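Local coordinates for outer membrane porin protein 32 (Delftia acidovorans, PDB 2FGQ) that forms anion-selective channels as a homotrimeric porin of the bacterial outer membrane, with a malate molecule bound in this structure, at residues A[223-228]-A[237-242]; A[116-121]-A[203-208]; A[257-262]-A[270-275]; A[199-204]-A[228-233]. All coordinates share one frame; numbering follows the deposited sequence.

Contact 1 of 4, residues A[223-228]-A[237-242]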
# COMPACT_ATOMS: atom_id res chain seq x y z
N LEU A 223 -34.67 -11.70 -1.52
CA LEU A 223 -35.27 -11.48 -0.21
C LEU A 223 -34.22 -11.82 0.84
O LEU A 223 -33.51 -12.80 0.71
CB LEU A 223 -36.43 -12.44 0.00
CG LEU A 223 -37.49 -12.46 -1.07
CD1 LEU A 223 -38.33 -13.69 -0.86
CD2 LEU A 223 -38.30 -11.18 -0.94
N GLN A 224 -34.16 -11.04 1.92
CA GLN A 224 -33.19 -11.29 2.94
C GLN A 224 -33.71 -10.85 4.29
O GLN A 224 -34.32 -9.79 4.41
CB GLN A 224 -31.89 -10.50 2.67
CG GLN A 224 -30.72 -10.85 3.58
CD GLN A 224 -29.47 -10.10 3.18
OE1 GLN A 224 -28.45 -10.72 2.76
NE2 GLN A 224 -29.51 -8.77 3.27
N GLN A 225 -33.45 -11.67 5.31
CA GLN A 225 -33.66 -11.28 6.70
C GLN A 225 -32.33 -11.32 7.41
O GLN A 225 -31.65 -12.34 7.38
CB GLN A 225 -34.66 -12.17 7.43
CG GLN A 225 -34.86 -11.72 8.84
CD GLN A 225 -35.98 -12.47 9.53
OE1 GLN A 225 -35.72 -13.45 10.22
NE2 GLN A 225 -37.22 -12.05 9.31
N THR A 226 -31.98 -10.18 8.02
CA THR A 226 -30.76 -10.07 8.81
C THR A 226 -31.17 -9.75 10.23
O THR A 226 -31.87 -8.76 10.47
CB THR A 226 -29.94 -8.94 8.26
OG1 THR A 226 -29.67 -9.20 6.88
CG2 THR A 226 -28.58 -8.92 8.94
N LYS A 227 -30.76 -10.58 11.17
CA LYS A 227 -31.11 -10.38 12.57
C LYS A 227 -29.84 -10.32 13.40
O LYS A 227 -29.07 -11.28 13.41
CB LYS A 227 -31.98 -11.56 13.05
CG LYS A 227 -32.50 -11.45 14.46
CD LYS A 227 -33.64 -12.48 14.82
CE LYS A 227 -33.82 -13.57 13.81
NZ LYS A 227 -34.53 -14.79 14.46
N PHE A 228 -29.60 -9.21 14.10
CA PHE A 228 -28.58 -9.15 15.12
C PHE A 228 -29.27 -9.47 16.45
O PHE A 228 -30.04 -8.66 16.98
CB PHE A 228 -27.93 -7.77 15.17
CG PHE A 228 -27.00 -7.42 14.01
CD1 PHE A 228 -27.49 -7.01 12.80
CD2 PHE A 228 -25.64 -7.42 14.19
CE1 PHE A 228 -26.63 -6.61 11.76
CE2 PHE A 228 -24.75 -6.99 13.19
CZ PHE A 228 -25.24 -6.58 11.99
N LYS A 237 -33.63 -6.45 13.77
CA LYS A 237 -34.05 -7.30 12.66
C LYS A 237 -34.42 -6.40 11.49
O LYS A 237 -35.16 -5.44 11.65
CB LYS A 237 -35.24 -8.19 13.07
CG LYS A 237 -35.69 -9.11 11.98
CD LYS A 237 -36.60 -10.23 12.56
CE LYS A 237 -38.00 -9.84 12.54
NZ LYS A 237 -38.84 -10.96 13.19
N THR A 238 -33.98 -6.77 10.30
CA THR A 238 -34.28 -6.06 9.09
C THR A 238 -34.63 -7.05 7.99
O THR A 238 -33.89 -8.02 7.77
CB THR A 238 -33.04 -5.25 8.64
OG1 THR A 238 -32.59 -4.39 9.71
CG2 THR A 238 -33.40 -4.32 7.48
N ASN A 239 -35.77 -6.83 7.33
CA ASN A 239 -36.18 -7.57 6.15
C ASN A 239 -35.94 -6.69 4.93
O ASN A 239 -36.46 -5.56 4.86
CB ASN A 239 -37.66 -7.94 6.25
CG ASN A 239 -37.97 -8.90 7.41
OD1 ASN A 239 -37.14 -9.69 7.81
ND2 ASN A 239 -39.22 -8.83 7.91
N SER A 240 -35.22 -7.23 3.96
CA SER A 240 -34.83 -6.48 2.77
C SER A 240 -35.30 -7.21 1.52
O SER A 240 -35.19 -8.42 1.43
CB SER A 240 -33.31 -6.28 2.71
OG SER A 240 -32.80 -5.61 3.86
N TYR A 241 -35.85 -6.47 0.57
CA TYR A 241 -36.47 -7.05 -0.62
C TYR A 241 -36.02 -6.27 -1.85
O TYR A 241 -35.86 -5.07 -1.78
CB TYR A 241 -37.98 -6.87 -0.56
CG TYR A 241 -38.68 -7.33 0.71
CD1 TYR A 241 -38.68 -6.56 1.85
CD2 TYR A 241 -39.39 -8.50 0.73
CE1 TYR A 241 -39.34 -6.96 2.99
CE2 TYR A 241 -40.07 -8.93 1.88
CZ TYR A 241 -40.02 -8.14 3.02
OH TYR A 241 -40.70 -8.52 4.16
N MET A 242 -35.82 -6.95 -2.97
CA MET A 242 -35.44 -6.25 -4.22
C MET A 242 -36.00 -7.01 -5.41
O MET A 242 -36.08 -8.25 -5.40
CB MET A 242 -33.91 -6.15 -4.26
CG MET A 242 -33.21 -5.82 -5.52
SD MET A 242 -31.80 -7.15 -5.68
CE MET A 242 -32.71 -7.88 -7.00
O HOH W 1 -31.28 -7.55 5.02
O HOH W 2 -39.74 -12.65 11.36
O HOH W 3 -30.76 -6.27 11.12
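Gln225 and Asn239 face each other as a non-hydrogen-bonded antiparallel pair and are joined through their side-chain amides, Gln225 NE2 giving a hydrogen to Asn239 OD1 at 2.8 Å. The donor lies in the carbonyl plane on a lone pair of OD1, and the two amides, side by side, are nearly coplanar (17° apart). Gln225 has CG anti to its backbone N (chi1 -179°), which lays CG 3.2 Å from Asn239 OD1. NE2 also meets, weakly, a water that accepts a bond from Lys237 NZ. On the other face, one water takes a hydrogen from Gln224 NE2 and is bonded to Thr226 OG1 and Ser240 OG, tying three buried polar side chains together; Gln224 OE1 is held by Thr207. Another water gives a hydrogen to Thr226 O at 2.8 Å and accepts one from Thr238 OG1. The backbone ladder pairs Gln224 with Ser240 and Thr226 with Thr238, two bonds each, Ser240 N to Gln224 O being 2.8 Å. Further out, the chain of Lys237 crosses the Gln225 amide, its CD 3.8 Å from Gln225 NE2, and Leu223 CD2 presses on Tyr241 CD2 at 3.3 Å. Lys227 NZ and Lys237 NZ stand 5.9 Å apart, not in contact. The alternation is that of a porin barrel wall: Gln224, Thr226, Thr238 and Ser240 form a hydrated polar face inside, where Gln224 packs on Phe118, while the other face passes from the apolar contact of Leu223 with the Tyr241 ring to amides and then to Lys227 and Lys237, whose positive charges probably repel each other mildly.

Contact 2 of 4, residues A[116-121]-A[203-208]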
# COMPACT_ATOMS: atom_id res chain seq x y z
N MET A 116 -29.10 -2.90 -0.67
CA MET A 116 -28.38 -2.52 0.58
C MET A 116 -28.49 -3.58 1.67
O MET A 116 -28.14 -3.30 2.81
CB MET A 116 -28.96 -1.22 1.16
CG MET A 116 -28.90 -0.05 0.29
SD MET A 116 -29.74 1.40 1.16
CE MET A 116 -29.10 1.34 2.72
N GLY A 117 -29.05 -4.75 1.38
CA GLY A 117 -29.24 -5.75 2.43
C GLY A 117 -27.96 -6.14 3.19
O GLY A 117 -27.98 -6.35 4.41
N PHE A 118 -26.85 -6.25 2.46
CA PHE A 118 -25.54 -6.59 3.07
C PHE A 118 -24.96 -5.31 3.63
O PHE A 118 -24.07 -4.70 3.02
CB PHE A 118 -24.59 -7.27 2.09
CG PHE A 118 -25.07 -8.60 1.59
CD1 PHE A 118 -24.75 -9.74 2.30
CD2 PHE A 118 -25.78 -8.74 0.41
CE1 PHE A 118 -25.11 -10.99 1.86
CE2 PHE A 118 -26.23 -10.03 -0.02
CZ PHE A 118 -25.86 -11.14 0.71
N ARG A 119 -25.42 -4.94 4.82
CA ARG A 119 -24.94 -3.74 5.50
C ARG A 119 -25.00 -3.98 7.02
O ARG A 119 -25.64 -4.92 7.50
CB ARG A 119 -25.62 -2.44 5.04
CG ARG A 119 -26.97 -2.28 5.52
CD ARG A 119 -27.63 -0.99 4.98
NE ARG A 119 -26.97 0.23 5.46
CZ ARG A 119 -27.15 0.78 6.65
NH1 ARG A 119 -27.98 0.26 7.54
NH2 ARG A 119 -26.46 1.86 6.99
N ASN A 120 -24.30 -3.15 7.76
CA ASN A 120 -24.25 -3.23 9.21
C ASN A 120 -25.44 -2.50 9.84
O ASN A 120 -25.34 -1.39 10.37
CB ASN A 120 -22.91 -2.68 9.68
CG ASN A 120 -22.67 -2.89 11.15
OD1 ASN A 120 -23.48 -3.55 11.86
ND2 ASN A 120 -21.53 -2.38 11.62
N TRP A 121 -26.56 -3.20 9.83
CA TRP A 121 -27.83 -2.66 10.28
C TRP A 121 -27.85 -2.26 11.75
O TRP A 121 -28.68 -1.41 12.15
CB TRP A 121 -28.98 -3.66 10.01
CG TRP A 121 -29.27 -3.87 8.55
CD1 TRP A 121 -28.92 -4.94 7.79
CD2 TRP A 121 -29.96 -2.98 7.69
NE1 TRP A 121 -29.35 -4.78 6.50
CE2 TRP A 121 -29.99 -3.57 6.41
CE3 TRP A 121 -30.57 -1.72 7.86
CZ2 TRP A 121 -30.61 -2.95 5.32
CZ3 TRP A 121 -31.17 -1.10 6.76
CH2 TRP A 121 -31.18 -1.72 5.51
N ARG A 203 -25.01 -12.33 14.42
CA ARG A 203 -25.54 -11.76 13.21
C ARG A 203 -25.98 -12.93 12.34
O ARG A 203 -25.16 -13.64 11.75
CB ARG A 203 -24.46 -10.93 12.49
CG ARG A 203 -24.91 -10.21 11.25
CD ARG A 203 -23.76 -9.67 10.42
NE ARG A 203 -24.17 -8.67 9.43
CZ ARG A 203 -24.81 -8.96 8.30
NH1 ARG A 203 -25.07 -10.23 7.96
NH2 ARG A 203 -25.14 -7.98 7.48
N ASP A 204 -27.29 -13.11 12.23
CA ASP A 204 -27.90 -14.21 11.49
C ASP A 204 -28.47 -13.66 10.18
O ASP A 204 -29.13 -12.65 10.19
CB ASP A 204 -29.06 -14.84 12.31
CG ASP A 204 -28.61 -15.41 13.61
OD1 ASP A 204 -27.42 -15.81 13.72
OD2 ASP A 204 -29.40 -15.53 14.58
N GLU A 205 -28.23 -14.34 9.07
CA GLU A 205 -28.67 -13.85 7.77
C GLU A 205 -29.16 -15.01 6.93
O GLU A 205 -28.47 -16.01 6.74
CB GLU A 205 -27.48 -13.20 7.08
CG GLU A 205 -27.70 -12.45 5.79
CD GLU A 205 -26.36 -12.17 5.12
OE1 GLU A 205 -25.88 -11.02 5.26
OE2 GLU A 205 -25.79 -13.13 4.50
N ILE A 206 -30.37 -14.87 6.41
CA ILE A 206 -30.94 -15.82 5.47
C ILE A 206 -31.30 -15.04 4.21
O ILE A 206 -31.94 -13.97 4.28
CB ILE A 206 -32.14 -16.56 6.08
CG1 ILE A 206 -32.69 -17.55 5.05
CG2 ILE A 206 -33.22 -15.61 6.42
CD1 ILE A 206 -33.63 -18.56 5.61
N THR A 207 -30.90 -15.55 3.07
CA THR A 207 -31.04 -14.84 1.80
C THR A 207 -31.51 -15.79 0.70
O THR A 207 -31.00 -16.89 0.57
CB THR A 207 -29.68 -14.25 1.37
OG1 THR A 207 -29.07 -13.56 2.46
CG2 THR A 207 -29.88 -13.19 0.29
N LEU A 208 -32.52 -15.37 -0.05
CA LEU A 208 -33.03 -16.13 -1.19
C LEU A 208 -32.98 -15.26 -2.42
O LEU A 208 -33.47 -14.16 -2.38
CB LEU A 208 -34.47 -16.59 -0.89
CG LEU A 208 -35.12 -17.45 -1.96
CD1 LEU A 208 -34.47 -18.80 -2.08
CD2 LEU A 208 -36.63 -17.61 -1.67
O HOH W 4 -27.26 -8.74 5.68
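Arg203 reaches from the barrel wall to the loop backbone at Arg119. From CB, which points toward the loop, the chain runs extended through CG and CD to NE, with CG anti to the backbone N (chi1 -177°); along this length it packs on Phe228 of the adjoining strand. NE gives its hydrogen to Asp129 O. At the tip the guanidinium divides its hydrogens: NH1 forms a salt bridge with Glu205 OE1 at 2.9 Å, within its own strand, and NH2 donates to Arg119 O at 3.1 Å across the contact. Both acceptors lie close to the guanidinium plane, but the carbonyl of Arg119 is met from above its own plane, and the bond is bent (142° at the hydrogen). A water completes the arrangement, accepting from Arg203 NH2 at 2.9 Å and donating to Glu205 OE1 and to Gly117 O. Gly117 O also takes a hydrogen from Trp121 NE1 at 3.0 Å. Glu205 OE1 thus has two polar partners, and the adjacent positive guanidinium would probably stabilise its negative charge. Its carboxylate stands at about a right angle to the ring of Phe118, with OE1 3.4 Å from CD1 and OE2 3.5 Å from CE1. The loop is folded into the barrel, as the constriction loop of porins is, with the Phe118 side chain about 7 Å from the bound D-malate. Segment 116-121 follows helix 96-101: Phe118 packs on Ser98 and Leu101 of that helix and on Gln224 of strand 218-230, while on strand 199-213 Glu205 touches Thr97 and Thr207 touches Leu101.

Contact 3 of 4, residues A[257-262]-A[270-275]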
# COMPACT_ATOMS: atom_id res chain seq x y z
N LEU A 257 -33.33 -1.34 -14.11
CA LEU A 257 -34.28 -0.74 -13.19
C LEU A 257 -34.43 -1.67 -11.99
O LEU A 257 -34.66 -2.87 -12.16
CB LEU A 257 -35.62 -0.61 -13.91
CG LEU A 257 -36.70 0.42 -13.65
CD1 LEU A 257 -38.16 -0.11 -13.73
CD2 LEU A 257 -36.51 1.45 -12.62
N GLN A 258 -34.30 -1.12 -10.79
CA GLN A 258 -34.39 -1.94 -9.58
C GLN A 258 -35.15 -1.21 -8.51
O GLN A 258 -34.97 -0.01 -8.30
CB GLN A 258 -33.00 -2.28 -9.10
CG GLN A 258 -32.95 -3.43 -8.11
CD GLN A 258 -31.51 -3.97 -7.98
OE1 GLN A 258 -30.78 -3.62 -7.03
NE2 GLN A 258 -31.12 -4.82 -8.91
N TYR A 259 -36.03 -1.95 -7.84
CA TYR A 259 -36.79 -1.47 -6.70
C TYR A 259 -36.38 -2.25 -5.47
O TYR A 259 -36.22 -3.46 -5.54
CB TYR A 259 -38.32 -1.67 -6.95
CG TYR A 259 -39.15 -1.38 -5.72
CD1 TYR A 259 -39.51 -0.09 -5.40
CD2 TYR A 259 -39.50 -2.41 -4.84
CE1 TYR A 259 -40.23 0.18 -4.23
CE2 TYR A 259 -40.24 -2.16 -3.69
CZ TYR A 259 -40.59 -0.86 -3.38
OH TYR A 259 -41.31 -0.59 -2.23
N ALA A 260 -36.23 -1.58 -4.33
CA ALA A 260 -35.91 -2.25 -3.08
C ALA A 260 -36.70 -1.64 -1.93
O ALA A 260 -37.12 -0.48 -1.96
CB ALA A 260 -34.41 -2.18 -2.78
N LEU A 261 -36.94 -2.47 -0.93
CA LEU A 261 -37.60 -2.07 0.29
C LEU A 261 -36.80 -2.62 1.48
O LEU A 261 -36.44 -3.81 1.49
CB LEU A 261 -39.02 -2.68 0.28
CG LEU A 261 -39.92 -2.41 1.49
CD1 LEU A 261 -39.64 -3.21 2.65
CD2 LEU A 261 -40.02 -1.00 1.88
N TYR A 262 -36.60 -1.79 2.50
CA TYR A 262 -35.90 -2.13 3.72
C TYR A 262 -36.82 -1.86 4.90
O TYR A 262 -37.15 -0.71 5.20
CB TYR A 262 -34.59 -1.33 3.83
CG TYR A 262 -33.79 -1.43 2.57
CD1 TYR A 262 -33.13 -2.60 2.26
CD2 TYR A 262 -33.77 -0.39 1.64
CE1 TYR A 262 -32.42 -2.74 1.09
CE2 TYR A 262 -33.04 -0.51 0.46
CZ TYR A 262 -32.35 -1.68 0.20
OH TYR A 262 -31.66 -1.84 -0.97
N LYS A 270 -39.74 1.89 7.36
CA LYS A 270 -39.41 1.38 6.06
C LYS A 270 -38.70 2.45 5.23
O LYS A 270 -38.89 3.65 5.43
CB LYS A 270 -40.68 0.93 5.34
CG LYS A 270 -41.34 -0.27 5.98
CD LYS A 270 -42.61 -0.65 5.26
CE LYS A 270 -43.25 -1.82 5.97
NZ LYS A 270 -44.55 -2.12 5.32
N ALA A 271 -37.87 1.99 4.29
CA ALA A 271 -37.30 2.85 3.25
C ALA A 271 -37.53 2.13 1.93
O ALA A 271 -37.46 0.89 1.88
CB ALA A 271 -35.79 3.09 3.48
N HIS A 272 -37.86 2.88 0.88
CA HIS A 272 -38.08 2.35 -0.45
C HIS A 272 -37.07 3.02 -1.38
O HIS A 272 -36.74 4.20 -1.25
CB HIS A 272 -39.50 2.75 -0.98
CG HIS A 272 -40.65 2.34 -0.11
ND1 HIS A 272 -41.44 1.25 -0.40
CD2 HIS A 272 -41.16 2.90 1.02
CE1 HIS A 272 -42.38 1.13 0.53
NE2 HIS A 272 -42.23 2.11 1.41
N GLN A 273 -36.62 2.29 -2.38
CA GLN A 273 -35.62 2.81 -3.30
C GLN A 273 -35.94 2.40 -4.72
O GLN A 273 -36.36 1.30 -4.96
CB GLN A 273 -34.23 2.26 -2.97
CG GLN A 273 -33.14 3.03 -3.70
CD GLN A 273 -31.76 2.53 -3.42
OE1 GLN A 273 -31.51 1.97 -2.34
NE2 GLN A 273 -30.83 2.72 -4.40
N ILE A 274 -35.74 3.32 -5.65
CA ILE A 274 -35.82 3.03 -7.07
C ILE A 274 -34.55 3.57 -7.73
O ILE A 274 -34.15 4.70 -7.48
CB ILE A 274 -37.06 3.69 -7.73
CG1 ILE A 274 -38.34 3.31 -7.04
CG2 ILE A 274 -37.15 3.28 -9.20
CD1 ILE A 274 -39.52 4.27 -7.44
N THR A 275 -33.94 2.74 -8.57
CA THR A 275 -32.76 3.11 -9.32
C THR A 275 -32.90 2.75 -10.78
O THR A 275 -33.27 1.61 -11.10
CB THR A 275 -31.56 2.36 -8.76
OG1 THR A 275 -31.53 2.52 -7.34
CG2 THR A 275 -30.24 2.96 -9.29
O HOH W 5 -33.30 0.70 -6.15
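Tyr259 and His272 lie side by side in a beta hairpin of the porin barrel, pointing the same way, and are joined by a hydrogen bond of 2.6 Å between Tyr259 OH and His272 ND1. The hydroxyl sits at the edge of the imidazole, near its plane. Leu261, next but one to Tyr259, lays CD2 over one face of the same imidazole in a CH-pi contact, 3.6 Å from the ring centroid and 20° off the normal; the leucine and histidine side chains also lie side by side. An alanine in place of His272 would probably leave Tyr259 OH without its partner here and open a gap beneath Leu261 CD2. Ile274 CG1 comes to the edge of the Tyr259 ring, and its CG2 lies beside Leu257 CD2, extending an apolar surface consistent with the outer side of the barrel. The opposite face holds Ala260, Tyr262, Ala271, Gln273 and Thr275; Tyr262 OH bonds to Met116 N of the inner loop. Three hydrogen-bonded pairs link the strands. On that inner face a water donates to Gln258 O and bonds Thr275 OG1, both at 2.8 Å.

Contact 4 of 4, residues A[199-204]-A[228-233]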
# COMPACT_ATOMS: atom_id res chain seq x y z
N LEU A 199 -21.67 -5.82 23.85
CA LEU A 199 -22.40 -7.02 24.27
C LEU A 199 -22.46 -8.04 23.13
O LEU A 199 -22.84 -7.70 22.00
CB LEU A 199 -23.83 -6.66 24.71
CG LEU A 199 -23.97 -6.22 26.19
CD1 LEU A 199 -23.14 -5.03 26.51
CD2 LEU A 199 -25.45 -5.89 26.45
N ALA A 200 -22.12 -9.28 23.45
CA ALA A 200 -22.04 -10.37 22.47
C ALA A 200 -23.37 -10.50 21.74
O ALA A 200 -24.43 -10.47 22.37
CB ALA A 200 -21.71 -11.67 23.16
N THR A 201 -23.29 -10.66 20.42
CA THR A 201 -24.44 -10.61 19.52
C THR A 201 -24.15 -11.53 18.34
O THR A 201 -23.03 -11.56 17.84
CB THR A 201 -24.67 -9.18 19.02
OG1 THR A 201 -25.03 -8.32 20.10
CG2 THR A 201 -25.80 -9.06 18.03
N ASP A 202 -25.13 -12.33 17.94
CA ASP A 202 -25.05 -13.11 16.71
C ASP A 202 -25.65 -12.30 15.57
O ASP A 202 -26.70 -11.69 15.72
CB ASP A 202 -25.89 -14.39 16.80
CG ASP A 202 -25.35 -15.41 17.74
OD1 ASP A 202 -24.18 -15.35 18.18
OD2 ASP A 202 -26.09 -16.36 18.14
N ARG A 203 -25.01 -12.33 14.42
CA ARG A 203 -25.54 -11.76 13.21
C ARG A 203 -25.98 -12.93 12.34
O ARG A 203 -25.16 -13.64 11.75
CB ARG A 203 -24.46 -10.93 12.49
CG ARG A 203 -24.91 -10.21 11.25
CD ARG A 203 -23.76 -9.67 10.42
NE ARG A 203 -24.17 -8.67 9.43
CZ ARG A 203 -24.81 -8.96 8.30
NH1 ARG A 203 -25.07 -10.23 7.96
NH2 ARG A 203 -25.14 -7.98 7.48
N ASP A 204 -27.29 -13.11 12.23
CA ASP A 204 -27.90 -14.21 11.49
C ASP A 204 -28.47 -13.66 10.18
O ASP A 204 -29.13 -12.65 10.19
CB ASP A 204 -29.06 -14.84 12.31
CG ASP A 204 -28.61 -15.41 13.61
OD1 ASP A 204 -27.42 -15.81 13.72
OD2 ASP A 204 -29.40 -15.53 14.58
N PHE A 228 -29.60 -9.21 14.10
CA PHE A 228 -28.58 -9.15 15.12
C PHE A 228 -29.27 -9.47 16.45
O PHE A 228 -30.04 -8.66 16.98
CB PHE A 228 -27.93 -7.77 15.17
CG PHE A 228 -27.00 -7.42 14.01
CD1 PHE A 228 -27.49 -7.01 12.80
CD2 PHE A 228 -25.64 -7.42 14.19
CE1 PHE A 228 -26.63 -6.61 11.76
CE2 PHE A 228 -24.75 -6.99 13.19
CZ PHE A 228 -25.24 -6.58 11.99
N LYS A 229 -29.00 -10.65 16.96
CA LYS A 229 -29.64 -11.19 18.17
C LYS A 229 -28.63 -11.15 19.32
O LYS A 229 -27.63 -11.85 19.31
CB LYS A 229 -30.06 -12.63 17.91
CG LYS A 229 -30.90 -13.23 18.97
CD LYS A 229 -31.66 -14.50 18.51
CE LYS A 229 -31.74 -15.52 19.64
NZ LYS A 229 -32.27 -14.91 20.89
N ARG A 230 -28.89 -10.29 20.29
CA ARG A 230 -27.97 -10.08 21.39
C ARG A 230 -28.15 -11.18 22.42
O ARG A 230 -29.29 -11.56 22.73
CB ARG A 230 -28.23 -8.68 21.94
CG ARG A 230 -27.33 -8.21 23.02
CD ARG A 230 -27.55 -6.76 23.35
NE ARG A 230 -28.89 -6.55 23.89
CZ ARG A 230 -29.34 -5.37 24.34
NH1 ARG A 230 -28.57 -4.30 24.29
NH2 ARG A 230 -30.59 -5.26 24.80
N ASP A 231 -27.05 -11.73 22.93
CA ASP A 231 -27.11 -12.89 23.84
C ASP A 231 -27.99 -12.61 25.07
O ASP A 231 -28.72 -13.51 25.48
CB ASP A 231 -25.72 -13.31 24.34
CG ASP A 231 -24.83 -13.93 23.27
OD1 ASP A 231 -25.17 -13.91 22.06
OD2 ASP A 231 -23.75 -14.46 23.61
N ILE A 232 -27.91 -11.42 25.65
CA ILE A 232 -28.69 -11.12 26.86
C ILE A 232 -30.16 -10.84 26.56
O ILE A 232 -30.93 -10.58 27.48
CB ILE A 232 -28.12 -9.93 27.69
CG1 ILE A 232 -28.20 -8.62 26.91
CG2 ILE A 232 -26.75 -10.27 28.24
CD1 ILE A 232 -28.36 -7.38 27.76
N GLY A 233 -30.51 -10.78 25.27
CA GLY A 233 -31.85 -10.44 24.86
C GLY A 233 -31.88 -9.22 23.98
O GLY A 233 -31.03 -8.34 24.10
O HOH W 6 -25.32 -9.95 25.05
O HOH W 7 -23.09 -14.02 20.28
O HOH W 8 -25.11 -17.14 21.01
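Phe228 opens the segment with Arg203 CG over one face of its ring, 3.9 Å from the centroid in a CH-pi contact, 17° off the normal, and Thr201 CG2 comes to the ring edge. Lys229 pairs through its backbone with Asp202 by two hydrogen bonds, Lys229 N to Asp202 O being 2.8 Å. Arg230 then begins a type I turn to Gly233. Its CD meets Leu199 CD2 at 3.8 Å, and the bend at chi3 (64°) turns NE toward Gly233 O; NE and NH2 grip that oxygen side-on, the NE bond being 2.8 Å. An alanine in place of Arg230 would probably leave Gly233 O without these two donors and strip Leu199 of part of its packing. Asp231 N donates almost straight to Ala200 O at 3.0 Å; its OD1 stands 4.3 Å from Asp202 OD1, a like-charge approach probably eased by Lys193, which forms a salt bridge with Asp202. Ile232 ends the row with CD1 3.5 Å from Leu199 CD2. The contact lies in the beta hairpin of strands 199-213 and 218-230, at the end away from their connecting turn; strand 183-196 flanks strand 199-213 on its far side, and loop residues Asn120 and Ala122 pack on Phe228.

Contacts 1, 3 and 4 each pair two strands of one sixteen-stranded antiparallel barrel; contact 2 sets a loop against one of them. Along the chain contact 2 opens first, contact 4 begins on the stretch where it ends, contacts 4 and 1 alternate in their segments, and contact 3 comes last. Contacts 1 and 2 are closest, about 6 Å between centres; contacts 1 and 4 share strand 218-230, their centres about 16 Å apart. Contact 3 lies further round the wall, about 13 Å from contact 1 and 27 Å from contact 4. The loop of contact 2 lies inside the barrel and reaches contact 3 through the Met116 N to Tyr262 OH bond, so it is held to more than one part of the wall.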